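Local coordinates for putative nucleoprotein (PDB 4EWC) that encapsidates the negative-strand viral RNA of an orthomyxovirus, forming the ribonucleoprotein that serves as template for transcription and replication, at residues N176-M181 / P392-L397; C260-M265 / R306-C311; I264-L269 / A298-K303; L269-L274 / A446-A451; T292-G297 / G312-D317. All blocks are in the same frame, centred on the assembly; numbering follows the deposited sequence.

Contact 1: N176-M181 / P392-L397; sequences NGQAIM and PPISSL. Unlike the reference sequence in segment 176-181: Met-181 (reference Ile).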
# COMPACT_ATOMS: atom_id res chain seq x y z
N ASN A 176 30.41 -3.61 -2.29
CA ASN A 176 31.72 -3.13 -2.73
C ASN A 176 31.65 -1.87 -3.63
O ASN A 176 32.48 -0.94 -3.50
CB ASN A 176 32.54 -4.26 -3.34
CG ASN A 176 32.89 -5.36 -2.31
OD1 ASN A 176 33.17 -5.09 -1.15
ND2 ASN A 176 32.87 -6.62 -2.77
N GLY A 177 30.68 -1.82 -4.54
CA GLY A 177 30.40 -0.60 -5.26
C GLY A 177 30.17 0.60 -4.34
O GLY A 177 30.75 1.66 -4.52
N GLN A 178 29.29 0.43 -3.35
CA GLN A 178 29.08 1.43 -2.31
C GLN A 178 30.39 1.86 -1.66
O GLN A 178 30.64 3.05 -1.47
CB GLN A 178 28.19 0.87 -1.21
CG GLN A 178 26.82 0.49 -1.66
CD GLN A 178 26.08 1.65 -2.26
OE1 GLN A 178 25.69 2.57 -1.54
NE2 GLN A 178 25.88 1.62 -3.59
N ALA A 179 31.19 0.87 -1.31
CA ALA A 179 32.46 1.10 -0.64
C ALA A 179 33.41 1.92 -1.52
O ALA A 179 34.12 2.80 -1.03
CB ALA A 179 33.09 -0.22 -0.24
N ILE A 180 33.42 1.63 -2.82
CA ILE A 180 34.28 2.32 -3.78
C ILE A 180 33.93 3.82 -3.89
O ILE A 180 34.81 4.68 -3.82
CB ILE A 180 34.26 1.58 -5.14
CG1 ILE A 180 35.11 0.30 -5.03
CG2 ILE A 180 34.77 2.45 -6.27
CD1 ILE A 180 34.88 -0.73 -6.13
N MSE A 181 32.65 4.15 -4.03
CA MSE A 181 32.24 5.55 -4.07
C MSE A 181 32.55 6.30 -2.76
O MSE A 181 32.90 7.48 -2.78
CB MSE A 181 30.75 5.70 -4.38
CG MSE A 181 30.33 5.37 -5.77
SE MSE A 181 31.39 6.28 -7.16
CE MSE A 181 31.32 8.14 -6.62
N PRO A 392 21.56 3.20 -11.81
CA PRO A 392 21.58 1.81 -11.31
C PRO A 392 22.58 1.68 -10.18
O PRO A 392 23.36 2.61 -9.96
CB PRO A 392 22.08 1.02 -12.52
CG PRO A 392 22.93 2.01 -13.29
CD PRO A 392 22.18 3.30 -13.15
N PRO A 393 22.56 0.57 -9.45
CA PRO A 393 23.61 0.30 -8.47
C PRO A 393 25.02 0.47 -9.04
O PRO A 393 25.29 0.12 -10.20
CB PRO A 393 23.39 -1.17 -8.12
CG PRO A 393 21.91 -1.33 -8.26
CD PRO A 393 21.45 -0.38 -9.36
N ILE A 394 25.91 0.99 -8.19
CA ILE A 394 27.28 1.29 -8.54
C ILE A 394 27.98 0.12 -9.23
O ILE A 394 28.47 0.25 -10.35
CB ILE A 394 28.07 1.75 -7.29
CG1 ILE A 394 27.49 3.06 -6.77
CG2 ILE A 394 29.55 1.92 -7.60
CD1 ILE A 394 27.48 4.16 -7.83
N SER A 395 28.00 -1.02 -8.55
CA SER A 395 28.60 -2.25 -9.09
C SER A 395 28.04 -2.60 -10.45
O SER A 395 28.79 -2.87 -11.39
CB SER A 395 28.43 -3.42 -8.13
OG SER A 395 29.35 -3.32 -7.07
N SER A 396 26.71 -2.59 -10.56
CA SER A 396 26.03 -2.84 -11.82
C SER A 396 26.60 -1.93 -12.89
O SER A 396 26.93 -2.36 -13.99
CB SER A 396 24.53 -2.63 -11.68
OG SER A 396 23.95 -3.63 -10.86
N LEU A 397 26.74 -0.66 -12.54
CA LEU A 397 27.23 0.36 -13.45
C LEU A 397 28.68 0.07 -13.90
O LEU A 397 28.99 0.13 -15.09
CB LEU A 397 27.10 1.73 -12.78
CG LEU A 397 27.10 3.06 -13.55
CD1 LEU A 397 26.39 2.95 -14.88
CD2 LEU A 397 26.45 4.15 -12.71

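Contact 2: C260-M265 / R306-C311; sequences CMALIM and RHMRNC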
# COMPACT_ATOMS: atom_id res chain seq x y z
N CYS A 260 28.39 16.46 -10.43
CA CYS A 260 28.23 15.03 -10.65
C CYS A 260 28.40 14.20 -9.37
O CYS A 260 27.63 13.27 -9.10
CB CYS A 260 29.25 14.56 -11.71
SG CYS A 260 29.00 15.27 -13.38
N MSE A 261 29.41 14.55 -8.59
CA MSE A 261 29.62 13.84 -7.33
C MSE A 261 28.45 14.09 -6.35
O MSE A 261 28.04 13.19 -5.65
CB MSE A 261 30.99 14.21 -6.74
CG MSE A 261 32.14 13.59 -7.51
SE MSE A 261 32.16 11.62 -7.23
CE MSE A 261 32.55 11.62 -5.35
N ALA A 262 27.89 15.29 -6.36
CA ALA A 262 26.69 15.55 -5.59
C ALA A 262 25.52 14.67 -6.03
O ALA A 262 24.77 14.16 -5.19
CB ALA A 262 26.31 17.03 -5.65
N LEU A 263 25.36 14.48 -7.33
CA LEU A 263 24.24 13.71 -7.85
C LEU A 263 24.39 12.23 -7.52
O LEU A 263 23.42 11.55 -7.14
CB LEU A 263 24.09 13.91 -9.37
CG LEU A 263 23.65 15.32 -9.75
CD1 LEU A 263 23.72 15.54 -11.27
CD2 LEU A 263 22.24 15.56 -9.24
N ILE A 264 25.62 11.76 -7.68
CA ILE A 264 25.97 10.37 -7.38
C ILE A 264 26.03 10.07 -5.87
O ILE A 264 25.53 9.04 -5.39
CB ILE A 264 27.31 9.99 -8.07
CG1 ILE A 264 27.19 10.28 -9.57
CG2 ILE A 264 27.68 8.54 -7.85
CD1 ILE A 264 28.47 10.02 -10.36
N MSE A 265 26.61 10.98 -5.10
CA MSE A 265 26.60 10.79 -3.65
C MSE A 265 25.18 10.81 -3.07
O MSE A 265 24.90 10.03 -2.17
CB MSE A 265 27.59 11.71 -2.91
CG MSE A 265 29.08 11.45 -3.26
SE MSE A 265 29.72 9.59 -3.05
CE MSE A 265 28.84 8.62 -4.47
N ARG A 306 27.53 22.25 -2.28
CA ARG A 306 27.67 23.70 -2.47
C ARG A 306 27.27 24.08 -3.88
O ARG A 306 26.69 25.14 -4.12
CB ARG A 306 29.13 24.12 -2.21
N HIS A 307 27.59 23.18 -4.81
CA HIS A 307 27.30 23.35 -6.23
C HIS A 307 25.89 22.90 -6.59
O HIS A 307 25.37 23.30 -7.63
CB HIS A 307 28.31 22.54 -7.04
CG HIS A 307 29.73 22.96 -6.86
ND1 HIS A 307 30.36 23.88 -7.69
CD2 HIS A 307 30.66 22.60 -5.94
CE1 HIS A 307 31.59 24.06 -7.29
NE2 HIS A 307 31.82 23.30 -6.23
N MSE A 308 25.28 22.05 -5.77
CA MSE A 308 24.00 21.46 -6.11
C MSE A 308 23.07 21.45 -4.91
O MSE A 308 22.55 20.38 -4.50
CB MSE A 308 24.19 20.06 -6.67
CG MSE A 308 24.92 20.04 -7.98
SE MSE A 308 23.76 20.67 -9.42
CE MSE A 308 22.76 19.02 -9.69
N ARG A 309 22.86 22.64 -4.36
CA ARG A 309 22.07 22.85 -3.16
C ARG A 309 20.80 22.00 -3.10
O ARG A 309 20.55 21.35 -2.10
CB ARG A 309 21.75 24.33 -2.98
CG ARG A 309 22.90 25.14 -2.40
CD ARG A 309 23.15 24.74 -0.96
NE ARG A 309 24.57 24.74 -0.61
CZ ARG A 309 25.08 24.15 0.47
NH1 ARG A 309 24.27 23.52 1.33
NH2 ARG A 309 26.38 24.19 0.71
N ASN A 310 20.02 21.98 -4.17
CA ASN A 310 18.75 21.26 -4.17
C ASN A 310 18.83 19.72 -4.12
O ASN A 310 17.80 19.05 -4.14
CB ASN A 310 17.86 21.68 -5.36
CG ASN A 310 17.61 23.19 -5.42
OD1 ASN A 310 17.63 23.89 -4.42
ND2 ASN A 310 17.36 23.70 -6.63
N CYS A 311 20.04 19.15 -4.09
CA CYS A 311 20.18 17.71 -3.81
C CYS A 311 20.02 17.46 -2.30
O CYS A 311 19.88 16.32 -1.84
CB CYS A 311 21.56 17.21 -4.24
SG CYS A 311 21.83 17.15 -6.01

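Contact 3: I264-L269 / A298-K303; sequences IMKSVL and ANIPSK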
# COMPACT_ATOMS: atom_id res chain seq x y z
N ILE A 264 25.62 11.76 -7.68
CA ILE A 264 25.97 10.37 -7.38
C ILE A 264 26.03 10.07 -5.87
O ILE A 264 25.53 9.04 -5.39
CB ILE A 264 27.31 9.99 -8.07
CG1 ILE A 264 27.19 10.28 -9.57
CG2 ILE A 264 27.68 8.54 -7.85
CD1 ILE A 264 28.47 10.02 -10.36
N MSE A 265 26.61 10.98 -5.10
CA MSE A 265 26.60 10.79 -3.65
C MSE A 265 25.18 10.81 -3.07
O MSE A 265 24.90 10.03 -2.17
CB MSE A 265 27.59 11.71 -2.91
CG MSE A 265 29.08 11.45 -3.26
SE MSE A 265 29.72 9.59 -3.05
CE MSE A 265 28.84 8.62 -4.47
N LYS A 266 24.29 11.64 -3.62
CA LYS A 266 22.88 11.60 -3.23
C LYS A 266 22.29 10.20 -3.36
O LYS A 266 21.54 9.74 -2.49
CB LYS A 266 22.01 12.61 -3.99
CG LYS A 266 20.55 12.64 -3.52
CD LYS A 266 19.70 13.69 -4.23
CE LYS A 266 18.24 13.73 -3.72
NZ LYS A 266 18.14 14.19 -2.31
N SER A 267 22.64 9.49 -4.42
CA SER A 267 22.10 8.15 -4.63
C SER A 267 22.72 7.15 -3.65
O SER A 267 22.01 6.40 -2.98
CB SER A 267 22.30 7.73 -6.06
OG SER A 267 21.51 8.48 -6.93
N VAL A 268 24.04 7.15 -3.55
CA VAL A 268 24.76 6.15 -2.77
C VAL A 268 24.44 6.26 -1.29
O VAL A 268 24.25 5.24 -0.59
CB VAL A 268 26.29 6.29 -2.97
CG1 VAL A 268 27.06 5.75 -1.79
CG2 VAL A 268 26.72 5.63 -4.25
N LEU A 269 24.35 7.50 -0.82
CA LEU A 269 24.16 7.77 0.60
C LEU A 269 22.71 7.65 1.04
O LEU A 269 22.45 7.61 2.24
CB LEU A 269 24.67 9.16 0.94
CG LEU A 269 26.17 9.36 0.79
CD1 LEU A 269 26.50 10.77 1.20
CD2 LEU A 269 26.94 8.35 1.61
N ALA A 298 21.05 15.16 3.69
CA ALA A 298 21.75 15.95 4.72
C ALA A 298 23.26 15.62 4.91
O ALA A 298 24.05 16.50 5.26
CB ALA A 298 21.01 15.84 6.04
N ASN A 299 23.66 14.38 4.66
CA ASN A 299 25.06 13.99 4.80
C ASN A 299 25.87 13.95 3.50
O ASN A 299 26.95 13.33 3.46
CB ASN A 299 25.13 12.60 5.44
CG ASN A 299 24.40 11.55 4.63
OD1 ASN A 299 23.41 11.86 3.95
ND2 ASN A 299 24.88 10.31 4.68
N ILE A 300 25.37 14.56 2.43
CA ILE A 300 26.16 14.68 1.21
C ILE A 300 27.31 15.63 1.51
O ILE A 300 27.09 16.71 2.05
CB ILE A 300 25.36 15.23 0.04
CG1 ILE A 300 24.33 14.20 -0.41
CG2 ILE A 300 26.26 15.60 -1.10
CD1 ILE A 300 23.31 14.76 -1.36
N PRO A 301 28.54 15.22 1.18
CA PRO A 301 29.76 16.00 1.43
C PRO A 301 29.65 17.43 0.90
O PRO A 301 29.38 17.63 -0.29
CB PRO A 301 30.84 15.21 0.67
CG PRO A 301 30.34 13.81 0.66
CD PRO A 301 28.84 13.91 0.58
N SER A 302 29.87 18.40 1.78
CA SER A 302 29.58 19.81 1.48
C SER A 302 30.28 20.37 0.24
O SER A 302 29.73 21.26 -0.42
CB SER A 302 29.87 20.69 2.69
OG SER A 302 31.25 20.90 2.84
N LYS A 303 31.47 19.87 -0.08
CA LYS A 303 32.19 20.32 -1.27
C LYS A 303 31.37 20.07 -2.54
O LYS A 303 31.53 20.77 -3.54
CB LYS A 303 33.56 19.64 -1.38

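Contact 4: L269-L274 / A446-A451; sequences LSADQL and AVSMVA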
# COMPACT_ATOMS: atom_id res chain seq x y z
N LEU A 269 24.35 7.50 -0.82
CA LEU A 269 24.16 7.77 0.60
C LEU A 269 22.71 7.65 1.04
O LEU A 269 22.45 7.61 2.24
CB LEU A 269 24.67 9.16 0.94
CG LEU A 269 26.17 9.36 0.79
CD1 LEU A 269 26.50 10.77 1.20
CD2 LEU A 269 26.94 8.35 1.61
N SER A 270 21.77 7.62 0.11
CA SER A 270 20.36 7.61 0.49
C SER A 270 19.95 6.31 1.21
O SER A 270 18.96 6.28 1.93
CB SER A 270 19.43 7.93 -0.70
OG SER A 270 19.56 6.99 -1.74
N ALA A 271 20.75 5.26 1.04
CA ALA A 271 20.47 4.00 1.72
C ALA A 271 20.74 4.13 3.21
O ALA A 271 20.08 3.48 4.02
CB ALA A 271 21.28 2.87 1.12
N ASP A 272 21.69 4.98 3.58
CA ASP A 272 21.94 5.23 5.00
C ASP A 272 20.76 5.89 5.68
O ASP A 272 20.48 5.62 6.85
CB ASP A 272 23.17 6.11 5.20
CG ASP A 272 24.39 5.55 4.49
OD1 ASP A 272 24.39 4.35 4.10
OD2 ASP A 272 25.36 6.33 4.31
N GLN A 273 20.07 6.76 4.96
CA GLN A 273 18.92 7.42 5.57
C GLN A 273 17.76 6.46 5.75
O GLN A 273 16.82 6.77 6.45
CB GLN A 273 18.51 8.65 4.77
CG GLN A 273 19.16 9.90 5.27
CD GLN A 273 18.71 11.10 4.49
OE1 GLN A 273 19.14 11.30 3.35
NE2 GLN A 273 17.82 11.89 5.08
N LEU A 274 17.84 5.30 5.11
CA LEU A 274 16.90 4.23 5.42
C LEU A 274 17.14 3.79 6.87
O LEU A 274 16.20 3.62 7.65
CB LEU A 274 17.08 3.06 4.47
CG LEU A 274 16.18 1.86 4.68
CD1 LEU A 274 14.78 2.31 4.92
CD2 LEU A 274 16.22 0.97 3.44
N ALA A 446 16.42 -0.01 -4.22
CA ALA A 446 15.26 0.79 -4.58
C ALA A 446 15.46 2.22 -4.13
O ALA A 446 15.32 3.17 -4.91
CB ALA A 446 14.01 0.22 -3.94
N VAL A 447 15.79 2.37 -2.85
CA VAL A 447 16.00 3.68 -2.26
C VAL A 447 17.09 4.50 -3.01
O VAL A 447 16.89 5.67 -3.29
CB VAL A 447 16.22 3.57 -0.73
CG1 VAL A 447 17.03 4.75 -0.18
CG2 VAL A 447 14.88 3.46 -0.04
N SER A 448 18.21 3.89 -3.37
CA SER A 448 19.20 4.61 -4.15
C SER A 448 18.75 4.95 -5.58
O SER A 448 19.04 6.06 -6.12
CB SER A 448 20.54 3.89 -4.14
OG SER A 448 21.12 3.97 -2.84
N MSE A 449 18.01 4.04 -6.20
CA MSE A 449 17.47 4.32 -7.53
C MSE A 449 16.61 5.59 -7.59
O MSE A 449 16.70 6.35 -8.54
CB MSE A 449 16.75 3.12 -8.12
CG MSE A 449 17.72 2.03 -8.56
SE MSE A 449 16.76 0.57 -9.44
CE MSE A 449 16.82 1.44 -11.19
N VAL A 450 15.80 5.81 -6.56
CA VAL A 450 14.99 7.00 -6.50
C VAL A 450 15.67 8.07 -5.65
O VAL A 450 15.13 9.17 -5.47
CB VAL A 450 13.58 6.69 -5.98
CG1 VAL A 450 12.91 5.69 -6.93
CG2 VAL A 450 13.64 6.19 -4.52
N ALA A 451 16.87 7.73 -5.17
CA ALA A 451 17.72 8.68 -4.44
C ALA A 451 17.03 9.37 -3.27
O ALA A 451 17.24 10.55 -3.03
CB ALA A 451 18.28 9.73 -5.39

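Contact 5: T292-G297 / G312-D317; sequences TTLAEG and GGVALD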
# COMPACT_ATOMS: atom_id res chain seq x y z
N THR A 292 11.34 15.28 9.30
CA THR A 292 12.54 14.52 8.93
C THR A 292 12.57 14.29 7.43
O THR A 292 13.62 14.33 6.81
CB THR A 292 12.62 13.18 9.67
OG1 THR A 292 12.57 13.43 11.09
CG2 THR A 292 13.93 12.45 9.34
N THR A 293 11.39 14.10 6.84
CA THR A 293 11.29 13.89 5.40
C THR A 293 11.85 15.06 4.59
O THR A 293 12.13 14.92 3.41
CB THR A 293 9.84 13.55 4.94
OG1 THR A 293 8.99 14.69 5.10
CG2 THR A 293 9.29 12.37 5.75
N LEU A 294 12.05 16.20 5.24
CA LEU A 294 12.66 17.35 4.59
C LEU A 294 14.18 17.37 4.70
O LEU A 294 14.82 18.35 4.31
CB LEU A 294 12.09 18.65 5.15
CG LEU A 294 10.57 18.74 5.13
CD1 LEU A 294 10.12 20.01 5.84
CD2 LEU A 294 10.03 18.65 3.70
N ALA A 295 14.76 16.29 5.23
CA ALA A 295 16.20 16.25 5.45
C ALA A 295 16.94 15.28 4.53
O ALA A 295 18.04 14.85 4.88
CB ALA A 295 16.49 15.93 6.90
N GLU A 296 16.37 14.95 3.37
CA GLU A 296 17.05 14.04 2.45
C GLU A 296 18.45 14.56 2.10
O GLU A 296 18.65 15.75 1.92
CB GLU A 296 16.21 13.78 1.19
CG GLU A 296 16.28 14.85 0.12
CD GLU A 296 15.18 14.70 -0.93
OE1 GLU A 296 15.46 14.27 -2.09
OE2 GLU A 296 14.02 15.02 -0.57
N GLY A 297 19.43 13.66 2.06
CA GLY A 297 20.76 13.99 1.60
C GLY A 297 21.56 14.92 2.49
O GLY A 297 22.62 15.41 2.09
N GLY A 312 20.01 18.57 -1.56
CA GLY A 312 20.20 18.56 -0.13
C GLY A 312 19.00 18.57 0.79
O GLY A 312 19.15 18.26 1.97
N GLY A 313 17.82 18.95 0.33
CA GLY A 313 16.67 18.88 1.23
C GLY A 313 16.52 20.11 2.11
O GLY A 313 17.43 20.47 2.86
N VAL A 314 15.35 20.74 2.04
CA VAL A 314 15.14 22.08 2.57
C VAL A 314 15.41 22.26 4.08
O VAL A 314 15.77 23.37 4.51
CB VAL A 314 13.74 22.64 2.13
CG1 VAL A 314 12.62 22.11 2.99
CG2 VAL A 314 13.75 24.16 2.06
N ALA A 315 15.30 21.19 4.86
CA ALA A 315 15.54 21.24 6.30
C ALA A 315 16.90 21.83 6.67
O ALA A 315 17.08 22.41 7.74
CB ALA A 315 15.37 19.87 6.95
N LEU A 316 17.87 21.67 5.78
CA LEU A 316 19.21 22.19 6.02
C LEU A 316 19.20 23.70 6.10
O LEU A 316 19.84 24.29 6.98
CB LEU A 316 20.17 21.72 4.93
CG LEU A 316 20.46 20.22 4.84
CD1 LEU A 316 21.43 19.97 3.72
CD2 LEU A 316 21.01 19.67 6.16
N ASP A 317 18.48 24.34 5.17
CA ASP A 317 18.39 25.80 5.13
C ASP A 317 17.58 26.35 6.29
O ASP A 317 17.90 27.39 6.80
CB ASP A 317 17.72 26.27 3.84
CG ASP A 317 18.48 25.90 2.60
OD1 ASP A 317 19.73 25.88 2.62
OD2 ASP A 317 17.82 25.61 1.59

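Contact 1: N176-M181 / P392-L397
Ile-394 and Gly-177 carry this buried helix-to-helix contact, in which the first turn of helix 394-402 packs against helix 174-188. Ile-394 has the larger buried share. Its CB bears on the carbonyl group of Gly-177, and its CG2 branch lies 3.5 Å from Gly-177 CA. Gly-177 has no side chain to hold the backbones apart. Gly-177 CA and Ser-395 CA are therefore only 4.5 Å from each other.

The second branch of Ile-394 serves Met-181, one helical turn after Gly-177. CG1 of Ile-394 stands anti to its own carbonyl carbon (chi1 -64°), on a different side from CG2. Its end, CD1, touches Met-181 CG at 3.7 Å. The two side chains cross at about a right angle. Met-181 is selenomethionine in the crystal, and the reference sequence has isoleucine at this position. Its bent chain goes on to meet Met-261 and Met-265 of helix 253-269. Val-268 of that helix and Phe-155 of helix 142-162 also touch Ile-394, so helices 174-188, 253-269 and 142-162 all touch it.

The polar part is smaller. Ser-395 OG is hydrogen-bonded to the carbonyl oxygen of Met-171, with a weak bond to that of Ile-173. From helix 174-188 it receives one more weak bond: Gly-177 N reaches Ser-395 OG at 3.2 Å, with an N-H...O angle of 124°.

Contact 2: C260-M265 / R306-C311
Ala-262 and Leu-263 of helix 253-269 meet Met-308 and Cys-311 in the loop that leads to helix 315-326. The contact is apolar, and no hydrogen bond joins the two segments.

The first kind of contact is methyl against side-chain root. Ala-262 CB points at the loop and rests on Met-308 CB at 3.8 Å, with Met-308 CG slightly farther off.

The second kind is the gathering of Met-308 CE and Cys-311 SG on Leu-263. Met-308, modelled as selenomethionine, is bent at both chi2 and chi3. The last bend (chi3 -80°) sets its CE on the branched end of Leu-263, 3.5 Å from Leu-263 CD2. Met-308 CE is also 3.8 Å from Leu-263 CG. Cys-311 SG comes to the same CD2 methyl at 3.6 Å. Leu-263 CD2 thus has a neighbour from each of the two loop residues.

Backbone bonds shape the loop itself. Cys-311 N bonds to Met-308 O at 2.8 Å within the loop; both side chains point to the helix. Thr-387 touches Met-308 and Cys-311 and is backbone-bonded to Asn-310. The arrangement is a loop ending in the 3-10 segment 309-311, packed on helix 253-269 through Met-308 and Cys-311.

Contact 3: I264-L269 / A298-K303
Leu-269 reaches Asn-299 and Pro-301 through an extended outer torsion (chi2 -179°), which carries its CD1 outward from helix 253-269. Ile-300 answers with a similar shape: its chi2 of 168° sends CD1 to the root of Lys-266. The contact sets the C-terminal part of a long helix against the irregular lead-in to the short helix 302-305, whose N-cap position is held by Pro-301.

Ile-300 CD1 lies 3.6 Å from Lys-266 CB and nearly as close to Lys-266 CA. The two side chains pass each other at a slant. Lys-266 itself runs on, with CG anti to its backbone N. Its NZ forms a salt bridge with Glu-296 and a hydrogen bond with the carbonyl oxygen of Cys-311. This buried charge is thus satisfied by loop atoms outside the two segments.

Met-265 contributes only its base. Its CB is 4.3 Å from Pro-301 CD, while the rest of the selenomethionine leads off to Met-181. Asn-114 ND2 of helix 96-114 is hydrogen-bonded to the carbonyl oxygens of Ala-298 and Ile-300.

Leu-269 has the largest buried area here. Its CD1 stands 3.4 Å from Asn-299 O, 3.9 Å from Asn-299 ND2 and 4.0 Å from Pro-301 CD.

Contact 4: L269-L274 / A446-A451
Ser-270 and Ser-448 face each other without bonding: Ser-270 OG and Ser-448 OG are 3.6 Å apart, and no hydrogen bond crosses the contact. Both hydroxyls instead bond to the same acceptor, the carbonyl oxygen of Ser-267 in helix 253-269. That one oxygen ties the chain after this helix to the C-terminal end of helix 438-449. The end of helix 438-449 is a Schellman motif. Ala-451, with positive phi (53°), is its C-prime residue. Thr-452 N pairs with Val-447 O, and Ala-451 N makes a weak bond to Ser-448 O.

Ser-270 fits into this helix end. Its OG stands between its own backbone N and carbonyl carbon (chi1 61°). There it lies 3.4 Å from Ser-448 CA and 3.7 Å from Ala-451 CA. Ser-270 CB faces the carbonyl carbon of Ala-451.

Val-447, the residue before Ser-448, supplies the apolar half. Its CG1 is anti to the backbone N and lies against the peptide that joins Ser-270 to Ala-271. The other methyl, CG2, faces Leu-274 CD2 at a loose 4.5 Å. Leu-588 touches both of these residues, and Ile-460 also packs on Val-447.

Outside the segments, Asp-272 forms a salt bridge with Arg-182 of helix 174-188. Val-450 packs on Ser-521 of the second subunit, so the helix end lies close to the subunit interface. Ala-271 approaches Ser-448 more distantly: its CB is 4.1 Å from Ser-448 OG.

Contact 5: T292-G297 / G312-D317
Leu-294 lies beside Val-314 and Ala-315 where two chain segments pass in roughly opposite directions, 148° apart. One is the end of a 3-10 turn, 292-294, and the other is the lead-in to helix 315-326. Both belong to the helical-bundle region of the nucleoprotein.

The side chains meet by their roots. Leu-294 CB sits 3.9 Å from Ala-315 CB and 4.1 Å from Val-314 CG1, so it touches two consecutive residues. The rest of the Leu-294 side chain packs on Phe-379 and Leu-380 of helix 369-381, and Phe-379 touches Val-314 too. Ala-315 CB points across at the loop and also approaches Ala-295 CB at 4.1 Å.

Glu-296 CG lies 4.2 Å from Gly-313 CA. The glutamate chain beyond CG is extended and ends in a salt bridge with Lys-266. Gly-313 has a positive phi, and its backbone is packed against the carbonyl oxygens of Leu-294 and Glu-296. This leaves no room for a CB on the side that faces the loop.

At the far side of the turn, Thr-293 OG1 is hydrogen-bonded to Asn-517 of the second subunit. A single backbone bond joins the two segments. Ala-315 N donates to Leu-294 O at 2.9 Å with an N-H...O angle of 157°, and the donor is tilted 34° from the carbonyl plane.

In the fold
Helix 253-269 and the chain just after it run through contacts 2, 3 and 4. Contacts 2 and 3 share Ile-264 and Met-265, with centres 7 Å apart. Contacts 3 and 4 share Leu-269, with centres 10 Å apart. Contact 1 touches this helix through Met-181, Gln-178 and Ile-394. The centres of contacts 1 and 5 are about 24 Å apart. Residues 292-317, with the short helix 302-305, return to the helix, giving contact 5 and the second halves of contacts 3 and 2. The second segments of contacts 1 and 4 come much later, in the C-terminal region. Thus one helix links early, middle and late parts of the chain. Gln-273 bonds contact 4 to Gly-297 of contact 5.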